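Local coordinates for protein cytochrome P450 RhF (Acinetobacter radioresistens, PDB 6RO8) that probably works as a monooxygenase at a cysteine-ligated heme iron, here as the isolated heme domain of a longer class VII cytochrome P450, at residues L353-A358 / I363-A368; D41-L44 / F49-Q52; L283-A288 / L311-S316. One frame throughout, in Å; residues are numbered along the deposited sequence.

Overall arrangement
Contact 2 (41-44 with 49-52) is buried, contact 1 (353-358 with 363-368) is partly buried, and contact 3 (283-288 with 311-316) lies at the surface. The chemistry shifts accordingly: in contact 2 one arginine grips a single helix carbonyl; in contact 1 an arginine and an asparagine bond to backbone carbonyls on the two sides of Phe-355 in sequence, one of the arginine's bonds being of doubtful length; contact 3 is van der Waals contact, one leucine against a polar histidine-serine pair, with no hydrogen bond across it. Contacts 1 and 3 touch through Arg-312, whose NH1 probably bonds to Ala-358 O and whose CD packs on Phe-355. Contact 2 touches neither, yet His-350 meets both Arg-50 and His-313.

Contact 1: L353-A358 / I363-A368; sequences LHFENA and IYRDNA
Arg-365 reaches across to 353-358 and offers the edge of its guanidinium to two consecutive carbonyls. Its NH2 gives a 3.0 Å hydrogen bond to Asn-357 O, arriving 44° above that carbonyl's plane, while NH1 points to Glu-356 O in a bond modelled too short for its length to be trusted. With chi1 at -170° the CG lies anti to the backbone N and the chain runs out straight until chi3 bends it.

Phe-355 lies beside both Arg-365 and Asn-367. Arg-365 CD rests 3.8 Å from its CD1, with ring and guanidinium planes nearly perpendicular, and Asn-367 O sits in the ring plane at the edge, 3.4 Å from Phe-355 CE1. CD2 of His-354 lies over one face of the same ring, offset toward its rim, and Arg-312 makes a cation-pi contact with it. Asn-367 ND2 donates to His-354 O at 3.3 Å, the acceptor lying in the amide plane. Glu-370 OE1 bonds both this ND2 and His-354 NE2.

Both segments belong to the meander, the irregular chain leading to the heme-cysteine loop in P450s. Arg-365 NE forms a salt bridge with Glu-309, which also pairs with Arg-312; together they make the E-R-R triad of the family. The chemistry implies a guanidinium whose rotation is fixed from several directions, with backbone oxygens and a carboxylate probably sharing the stabilisation of its charge.

Contact 2: D41-L44 / F49-Q52; sequences DPAL and FRAQ
Ala-43 O takes a hydrogen bond from Arg-50 NH1 at 2.7 Å, and this is the whole of the tight part of the contact. The bond is nearly straight, with an N-H...O angle of 169°. The oxygen lies close to the guanidinium plane, at the edge of the group, whereas seen from the carbonyl the donor is tilted 20° from its plane. Arg-50 NH2 also comes within 3.5 Å of Ala-43 O.

The side chain of Arg-50 leaves its helix with CG anti to the carbonyl carbon and then bends at chi3 (-66°), which carries the guanidinium over to the neighbouring short helix. The methyl of Ala-43 adds little more than a flank, its CB 4.2 Å from Arg-50 NH1. NH1 has a second partner in Ser-347 OG, and both Ala-43 and Arg-50 lie against His-350, while Thr-67 also touches the arginine.

The outward side is quite different. Leu-44 turns away from 49-52 and is exposed. Asp-41 is at the N-cap of the short, weakly bonded helix 42-45, its OD1 accepting from Leu-44 N at 3.0 Å, the N-H meeting the carboxylate from well above its plane.

These two consecutive short helices, 42-45 and 47-52, belong to the N-terminal part of the P450 fold and lead into strands 55-58 and 63-66 of its mixed beta sheet; Arg-68, just after strand 63-66, gives a bond to Arg-50 O. A buried arginine thus ties the two helices through a backbone oxygen and a hydroxyl, fixing NH1 between two acceptors with hardly any apolar surface shared.

Contact 3: L283-A288 / L311-S316; sequences LKLLLA and LRHSGS
Leu-285 pushes its forked end against His-313 and Ser-314. Both methyls reach the imidazole, while CD1 alone comes close to the serine hydroxyl: CD1 wedges in beside the polar atoms, 3.5 Å from Ser-314 OG and 3.6 Å from His-313 ND1. CD2 lies further along the imidazole, 3.8 Å from His-313 CE1. The leucine comes to the ring at a slant.

In P450 terms helix 273-288 is the later part of the long helix I, which passes over the heme, and helix 303-314 is helix K, carrying the ExxR glutamate and arginine, Glu-309 and Arg-312. Leu-285 touches the C-terminal region of helix K on the side of the histidine.

What it presses on is already a linked pair: His-313 ND1 and Ser-314 OG share a 2.7 Å hydrogen bond. At chi1 180° the imidazole is swung to the far side from its own N, and Ser-314 has OG beside its N, which brings the two groups together on the side facing Leu-285. The other ring nitrogen, NE2, bonds to Asp-359 O, and His-350 meets the ring edge-to-face, which together would fix how the imidazole is turned. A little further on Ser-316 reaches the heme itself, and its OG is bonded to Thr-274 O back on helix I. Leu-311, pointing away from 283-288, packs instead on Ala-278 of the same helix and on Met-391 of helix 384-401.

Contact 1: L353-A358 / I363-A368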
loop_
_atom_site.group_PDB
_atom_site.type_symbol
_atom_site.label_atom_id
_atom_site.label_comp_id
_atom_site.label_asym_id
_atom_site.label_seq_id
_atom_site.Cartn_x
_atom_site.Cartn_y
_atom_site.Cartn_z
ATOM N N LEU A 353 -14.414 15.828 -10.606
ATOM C CA LEU A 353 -14.413 17.173 -10.047
ATOM C C LEU A 353 -13.006 17.706 -9.819
ATOM O O LEU A 353 -12.847 18.913 -9.620
ATOM C CB LEU A 353 -15.189 17.195 -8.728
ATOM C CG LEU A 353 -16.650 16.772 -8.864
ATOM C CD1 LEU A 353 -17.292 16.476 -7.513
ATOM C CD2 LEU A 353 -17.411 17.850 -9.591
ATOM N N HIS A 354 -11.983 16.851 -9.839
ATOM C CA HIS A 354 -10.642 17.346 -9.541
ATOM C C HIS A 354 -9.612 17.031 -10.621
ATOM O O HIS A 354 -8.606 17.737 -10.750
ATOM C CB HIS A 354 -10.160 16.783 -8.209
ATOM C CG HIS A 354 -8.902 17.417 -7.725
ATOM N ND1 HIS A 354 -8.892 18.569 -6.971
ATOM C CD2 HIS A 354 -7.606 17.067 -7.899
ATOM C CE1 HIS A 354 -7.642 18.894 -6.689
ATOM N NE2 HIS A 354 -6.843 17.999 -7.243
ATOM N N PHE A 355 -9.840 15.964 -11.377
ATOM C CA PHE A 355 -8.953 15.530 -12.448
ATOM C C PHE A 355 -9.777 15.489 -13.723
ATOM O O PHE A 355 -10.733 14.705 -13.825
ATOM C CB PHE A 355 -8.347 14.162 -12.144
ATOM C CG PHE A 355 -7.529 14.139 -10.904
ATOM C CD1 PHE A 355 -6.227 14.611 -10.917
ATOM C CD2 PHE A 355 -8.056 13.652 -9.714
ATOM C CE1 PHE A 355 -5.450 14.603 -9.772
ATOM C CE2 PHE A 355 -7.281 13.626 -8.549
ATOM C CZ PHE A 355 -5.969 14.110 -8.581
ATOM N N GLU A 356 -9.432 16.345 -14.683
ATOM C CA GLU A 356 -10.152 16.341 -15.944
ATOM C C GLU A 356 -9.831 15.063 -16.703
ATOM O O GLU A 356 -8.690 14.605 -16.718
ATOM C CB GLU A 356 -9.786 17.561 -16.778
ATOM C CG GLU A 356 -10.684 17.736 -17.992
ATOM C CD GLU A 356 -10.427 19.029 -18.752
ATOM O OE1 GLU A 356 -11.255 19.371 -19.627
ATOM O OE2 GLU A 356 -9.408 19.703 -18.481
ATOM N N ASN A 357 -10.845 14.488 -17.334
ATOM C CA ASN A 357 -10.734 13.176 -17.959
ATOM C C ASN A 357 -9.995 12.222 -17.036
ATOM O O ASN A 357 -8.917 11.710 -17.350
ATOM C CB ASN A 357 -10.064 13.279 -19.318
ATOM C CG ASN A 357 -10.988 13.867 -20.355
ATOM O OD1 ASN A 357 -10.883 15.041 -20.702
ATOM N ND2 ASN A 357 -11.934 13.061 -20.825
ATOM N N ALA A 358 -10.613 12.018 -15.864
ATOM C CA ALA A 358 -9.953 11.348 -14.751
ATOM C C ALA A 358 -9.634 9.902 -15.065
ATOM O O ALA A 358 -8.650 9.363 -14.549
ATOM C CB ALA A 358 -10.826 11.421 -13.500
ATOM N N ILE A 363 0.153 11.247 -19.206
ATOM C CA ILE A 363 1.393 11.156 -18.446
ATOM C C ILE A 363 1.963 12.517 -18.110
ATOM O O ILE A 363 2.857 12.592 -17.269
ATOM C CB ILE A 363 2.530 10.334 -19.094
ATOM C CG1 ILE A 363 2.959 10.903 -20.445
ATOM C CG2 ILE A 363 2.146 8.886 -19.168
ATOM C CD1 ILE A 363 4.045 10.071 -21.097
ATOM N N TYR A 364 1.451 13.608 -18.668
ATOM C CA TYR A 364 1.668 14.866 -17.949
ATOM C C TYR A 364 0.368 15.590 -17.714
ATOM O O TYR A 364 0.192 16.745 -18.104
ATOM C CB TYR A 364 2.630 15.848 -18.600
ATOM C CG TYR A 364 4.045 15.659 -18.108
ATOM C CD1 TYR A 364 4.626 14.429 -18.192
ATOM C CD2 TYR A 364 4.802 16.710 -17.583
ATOM C CE1 TYR A 364 5.865 14.188 -17.727
ATOM C CE2 TYR A 364 6.097 16.482 -17.114
ATOM C CZ TYR A 364 6.608 15.196 -17.200
ATOM O OH TYR A 364 7.848 14.809 -16.784
ATOM N N ARG A 365 -0.531 14.933 -16.991
ATOM C CA ARG A 365 -1.449 15.662 -16.141
ATOM C C ARG A 365 -0.629 16.524 -15.188
ATOM O O ARG A 365 0.279 16.030 -14.499
ATOM C CB ARG A 365 -2.320 14.669 -15.394
ATOM C CG ARG A 365 -3.484 15.256 -14.655
ATOM C CD ARG A 365 -4.231 14.100 -14.076
ATOM N NE ARG A 365 -4.609 13.123 -15.095
ATOM C CZ ARG A 365 -5.781 13.155 -15.718
ATOM N NH1 ARG A 365 -6.646 14.127 -15.433
ATOM N NH2 ARG A 365 -6.094 12.230 -16.616
ATOM N N ASP A 366 -0.902 17.827 -15.187
ATOM C CA ASP A 366 -0.044 18.713 -14.415
ATOM C C ASP A 366 -0.283 18.563 -12.928
ATOM O O ASP A 366 0.625 18.824 -12.136
ATOM C CB ASP A 366 -0.235 20.169 -14.853
ATOM C CG ASP A 366 -1.700 20.566 -14.930
ATOM O OD1 ASP A 366 -2.459 20.204 -13.998
ATOM O OD2 ASP A 366 -2.096 21.224 -15.924
ATOM N N ASN A 367 -1.465 18.112 -12.526
ATOM C CA ASN A 367 -1.755 17.937 -11.110
ATOM C C ASN A 367 -1.822 16.463 -10.706
ATOM O O ASN A 367 -2.436 16.116 -9.692
ATOM C CB ASN A 367 -3.032 18.691 -10.743
ATOM C CG ASN A 367 -4.283 18.049 -11.300
ATOM O OD1 ASN A 367 -4.259 17.339 -12.320
ATOM N ND2 ASN A 367 -5.399 18.285 -10.615
ATOM N N ALA A 368 -1.153 15.591 -11.466
ATOM C CA ALA A 368 -1.098 14.176 -11.105
ATOM C C ALA A 368 -0.607 13.964 -9.680
ATOM O O ALA A 368 -1.094 13.061 -8.990
ATOM C CB ALA A 368 -0.197 13.409 -12.069
#

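Contact 2: D41-L44 / F49-Q52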
loop_
_atom_site.group_PDB
_atom_site.type_symbol
_atom_site.label_atom_id
_atom_site.label_comp_id
_atom_site.label_asym_id
_atom_site.label_seq_id
_atom_site.Cartn_x
_atom_site.Cartn_y
_atom_site.Cartn_z
ATOM N N ASP A 41 -12.397 -3.187 -10.751
ATOM C CA ASP A 41 -12.047 -1.782 -10.918
ATOM C C ASP A 41 -12.656 -0.969 -9.780
ATOM O O ASP A 41 -13.827 -0.584 -9.866
ATOM C CB ASP A 41 -12.552 -1.270 -12.270
ATOM C CG ASP A 41 -11.972 0.090 -12.651
ATOM O OD1 ASP A 41 -11.667 0.917 -11.750
ATOM O OD2 ASP A 41 -11.844 0.343 -13.871
ATOM N N PRO A 42 -11.904 -0.676 -8.711
ATOM C CA PRO A 42 -12.516 0.032 -7.562
ATOM C C PRO A 42 -13.054 1.410 -7.908
ATOM O O PRO A 42 -14.162 1.747 -7.479
ATOM C CB PRO A 42 -11.388 0.119 -6.529
ATOM C CG PRO A 42 -10.221 -0.591 -7.099
ATOM C CD PRO A 42 -10.478 -0.974 -8.528
ATOM N N ALA A 43 -12.308 2.221 -8.670
ATOM C CA ALA A 43 -12.811 3.544 -9.020
ATOM C C ALA A 43 -14.030 3.458 -9.920
ATOM O O ALA A 43 -14.955 4.270 -9.791
ATOM C CB ALA A 43 -11.729 4.371 -9.700
ATOM N N LEU A 44 -14.056 2.490 -10.833
ATOM C CA LEU A 44 -15.207 2.377 -11.715
ATOM C C LEU A 44 -16.448 1.944 -10.936
ATOM O O LEU A 44 -17.551 2.446 -11.180
ATOM C CB LEU A 44 -14.889 1.414 -12.865
ATOM C CG LEU A 44 -15.983 1.186 -13.916
ATOM C CD1 LEU A 44 -16.410 2.508 -14.570
ATOM C CD2 LEU A 44 -15.540 0.166 -14.950
ATOM N N PHE A 49 -21.599 6.521 -7.641
ATOM C CA PHE A 49 -21.657 7.115 -6.310
ATOM C C PHE A 49 -20.938 8.459 -6.261
ATOM O O PHE A 49 -21.426 9.399 -5.621
ATOM C CB PHE A 49 -21.086 6.144 -5.277
ATOM C CG PHE A 49 -21.917 4.905 -5.093
ATOM C CD1 PHE A 49 -23.016 4.914 -4.245
ATOM C CD2 PHE A 49 -21.605 3.735 -5.774
ATOM C CE1 PHE A 49 -23.785 3.772 -4.068
ATOM C CE2 PHE A 49 -22.376 2.582 -5.602
ATOM C CZ PHE A 49 -23.467 2.601 -4.751
ATOM N N ARG A 50 -19.777 8.579 -6.923
ATOM C CA ARG A 50 -19.174 9.901 -7.064
ATOM C C ARG A 50 -20.185 10.888 -7.622
ATOM O O ARG A 50 -20.245 12.043 -7.186
ATOM C CB ARG A 50 -17.924 9.857 -7.958
ATOM C CG ARG A 50 -16.755 9.122 -7.344
ATOM C CD ARG A 50 -15.412 9.464 -7.998
ATOM N NE ARG A 50 -15.287 9.031 -9.391
ATOM C CZ ARG A 50 -15.096 7.776 -9.777
ATOM N NH1 ARG A 50 -15.039 6.815 -8.874
ATOM N NH2 ARG A 50 -14.970 7.481 -11.068
ATOM N N ALA A 51 -21.025 10.427 -8.540
ATOM C CA ALA A 51 -21.957 11.307 -9.227
ATOM C C ALA A 51 -23.140 11.704 -8.347
ATOM O O ALA A 51 -23.443 12.896 -8.222
ATOM C CB ALA A 51 -22.454 10.639 -10.507
ATOM N N GLN A 52 -23.824 10.727 -7.728
ATOM C CA GLN A 52 -25.116 10.988 -7.098
ATOM C C GLN A 52 -25.256 10.512 -5.654
ATOM O O GLN A 52 -26.348 10.644 -5.089
ATOM C CB GLN A 52 -26.258 10.364 -7.930
ATOM C CG GLN A 52 -26.171 10.603 -9.440
ATOM C CD GLN A 52 -26.650 11.993 -9.849
ATOM O OE1 GLN A 52 -27.251 12.713 -9.052
ATOM N NE2 GLN A 52 -26.363 12.382 -11.089
#

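Contact 3: L283-A288 / L311-S316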
loop_
_atom_site.group_PDB
_atom_site.type_symbol
_atom_site.label_atom_id
_atom_site.label_comp_id
_atom_site.label_asym_id
_atom_site.label_seq_id
_atom_site.Cartn_x
_atom_site.Cartn_y
_atom_site.Cartn_z
ATOM N N LEU A 283 3.687 -0.625 -14.890
ATOM C CA LEU A 283 4.136 -1.311 -16.095
ATOM C C LEU A 283 2.956 -1.856 -16.888
ATOM O O LEU A 283 2.948 -1.782 -18.126
ATOM C CB LEU A 283 5.102 -2.440 -15.742
ATOM C CG LEU A 283 6.476 -2.012 -15.269
ATOM C CD1 LEU A 283 7.112 -3.127 -14.474
ATOM C CD2 LEU A 283 7.340 -1.657 -16.443
ATOM N N LYS A 284 1.948 -2.405 -16.192
ATOM C CA LYS A 284 0.736 -2.855 -16.874
ATOM C C LYS A 284 0.068 -1.700 -17.628
ATOM O O LYS A 284 -0.318 -1.845 -18.792
ATOM C CB LYS A 284 -0.220 -3.484 -15.856
ATOM C CG LYS A 284 -1.575 -3.963 -16.377
ATOM C CD LYS A 284 -2.283 -4.792 -15.296
ATOM C CE LYS A 284 -3.717 -5.112 -15.684
ATOM N NZ LYS A 284 -4.460 -3.872 -16.055
ATOM N N LEU A 285 -0.065 -0.544 -16.973
ATOM C CA LEU A 285 -0.666 0.630 -17.595
ATOM C C LEU A 285 0.125 1.092 -18.809
ATOM O O LEU A 285 -0.436 1.260 -19.899
ATOM C CB LEU A 285 -0.739 1.762 -16.578
ATOM C CG LEU A 285 -2.033 2.049 -15.849
ATOM C CD1 LEU A 285 -1.804 3.265 -14.983
ATOM C CD2 LEU A 285 -3.138 2.294 -16.853
ATOM N N LEU A 286 1.432 1.324 -18.638
ATOM C CA LEU A 286 2.232 1.931 -19.693
ATOM C C LEU A 286 2.514 0.970 -20.840
ATOM O O LEU A 286 2.626 1.410 -21.988
ATOM C CB LEU A 286 3.548 2.471 -19.114
ATOM C CG LEU A 286 3.439 3.448 -17.926
ATOM C CD1 LEU A 286 4.773 3.579 -17.167
ATOM C CD2 LEU A 286 2.912 4.845 -18.323
ATOM N N LEU A 287 2.653 -0.329 -20.561
ATOM C CA LEU A 287 2.901 -1.303 -21.620
ATOM C C LEU A 287 1.684 -1.521 -22.494
ATOM O O LEU A 287 1.818 -2.073 -23.600
ATOM C CB LEU A 287 3.345 -2.643 -21.035
ATOM C CG LEU A 287 4.810 -2.725 -20.615
ATOM C CD1 LEU A 287 5.160 -4.155 -20.278
ATOM C CD2 LEU A 287 5.708 -2.218 -21.698
ATOM N N ALA A 288 0.510 -1.095 -22.030
ATOM C CA ALA A 288 -0.714 -1.284 -22.787
ATOM C C ALA A 288 -1.021 -0.116 -23.712
ATOM O O ALA A 288 -1.728 -0.303 -24.707
ATOM C CB ALA A 288 -1.889 -1.520 -21.837
ATOM N N LEU A 311 0.492 6.245 -10.233
ATOM C CA LEU A 311 0.084 6.249 -8.835
ATOM C C LEU A 311 -1.311 6.857 -8.643
ATOM O O LEU A 311 -2.101 6.391 -7.801
ATOM C CB LEU A 311 1.111 7.022 -8.019
ATOM C CG LEU A 311 2.464 6.313 -7.827
ATOM C CD1 LEU A 311 3.467 7.215 -7.075
ATOM C CD2 LEU A 311 2.250 4.976 -7.082
ATOM N N ARG A 312 -1.617 7.922 -9.388
ATOM C CA ARG A 312 -2.965 8.459 -9.358
ATOM C C ARG A 312 -3.952 7.485 -9.979
ATOM O O ARG A 312 -5.001 7.190 -9.398
ATOM C CB ARG A 312 -3.032 9.796 -10.085
ATOM C CG ARG A 312 -4.428 10.409 -10.026
ATOM C CD ARG A 312 -4.657 11.418 -11.149
ATOM N NE ARG A 312 -4.633 10.787 -12.460
ATOM C CZ ARG A 312 -5.707 10.326 -13.087
ATOM N NH1 ARG A 312 -6.901 10.416 -12.520
ATOM N NH2 ARG A 312 -5.591 9.755 -14.274
ATOM N N HIS A 313 -3.619 6.960 -11.155
ATOM C CA HIS A 313 -4.618 6.277 -11.967
ATOM C C HIS A 313 -4.899 4.872 -11.449
ATOM O O HIS A 313 -6.054 4.440 -11.370
ATOM C CB HIS A 313 -4.148 6.221 -13.417
ATOM C CG HIS A 313 -5.110 5.526 -14.315
ATOM N ND1 HIS A 313 -5.277 4.157 -14.308
ATOM C CD2 HIS A 313 -5.981 6.011 -15.230
ATOM C CE1 HIS A 313 -6.203 3.829 -15.191
ATOM N NE2 HIS A 313 -6.645 4.935 -15.764
ATOM N N SER A 314 -3.837 4.133 -11.148
ATOM C CA SER A 314 -3.904 2.752 -10.671
ATOM C C SER A 314 -2.826 2.554 -9.611
ATOM O O SER A 314 -1.881 1.784 -9.778
ATOM C CB SER A 314 -3.725 1.712 -11.769
ATOM O OG SER A 314 -4.429 2.038 -12.956
ATOM N N GLY A 315 -2.987 3.275 -8.500
ATOM C CA GLY A 315 -2.105 3.094 -7.366
ATOM C C GLY A 315 -2.320 1.760 -6.663
ATOM O O GLY A 315 -3.285 1.030 -6.907
ATOM N N SER A 316 -1.373 1.431 -5.785
ATOM C CA SER A 316 -1.373 0.157 -5.079
ATOM C C SER A 316 -2.180 0.187 -3.794
ATOM O O SER A 316 -2.580 -0.876 -3.319
ATOM C CB SER A 316 0.059 -0.274 -4.762
ATOM O OG SER A 316 0.773 0.798 -4.157
#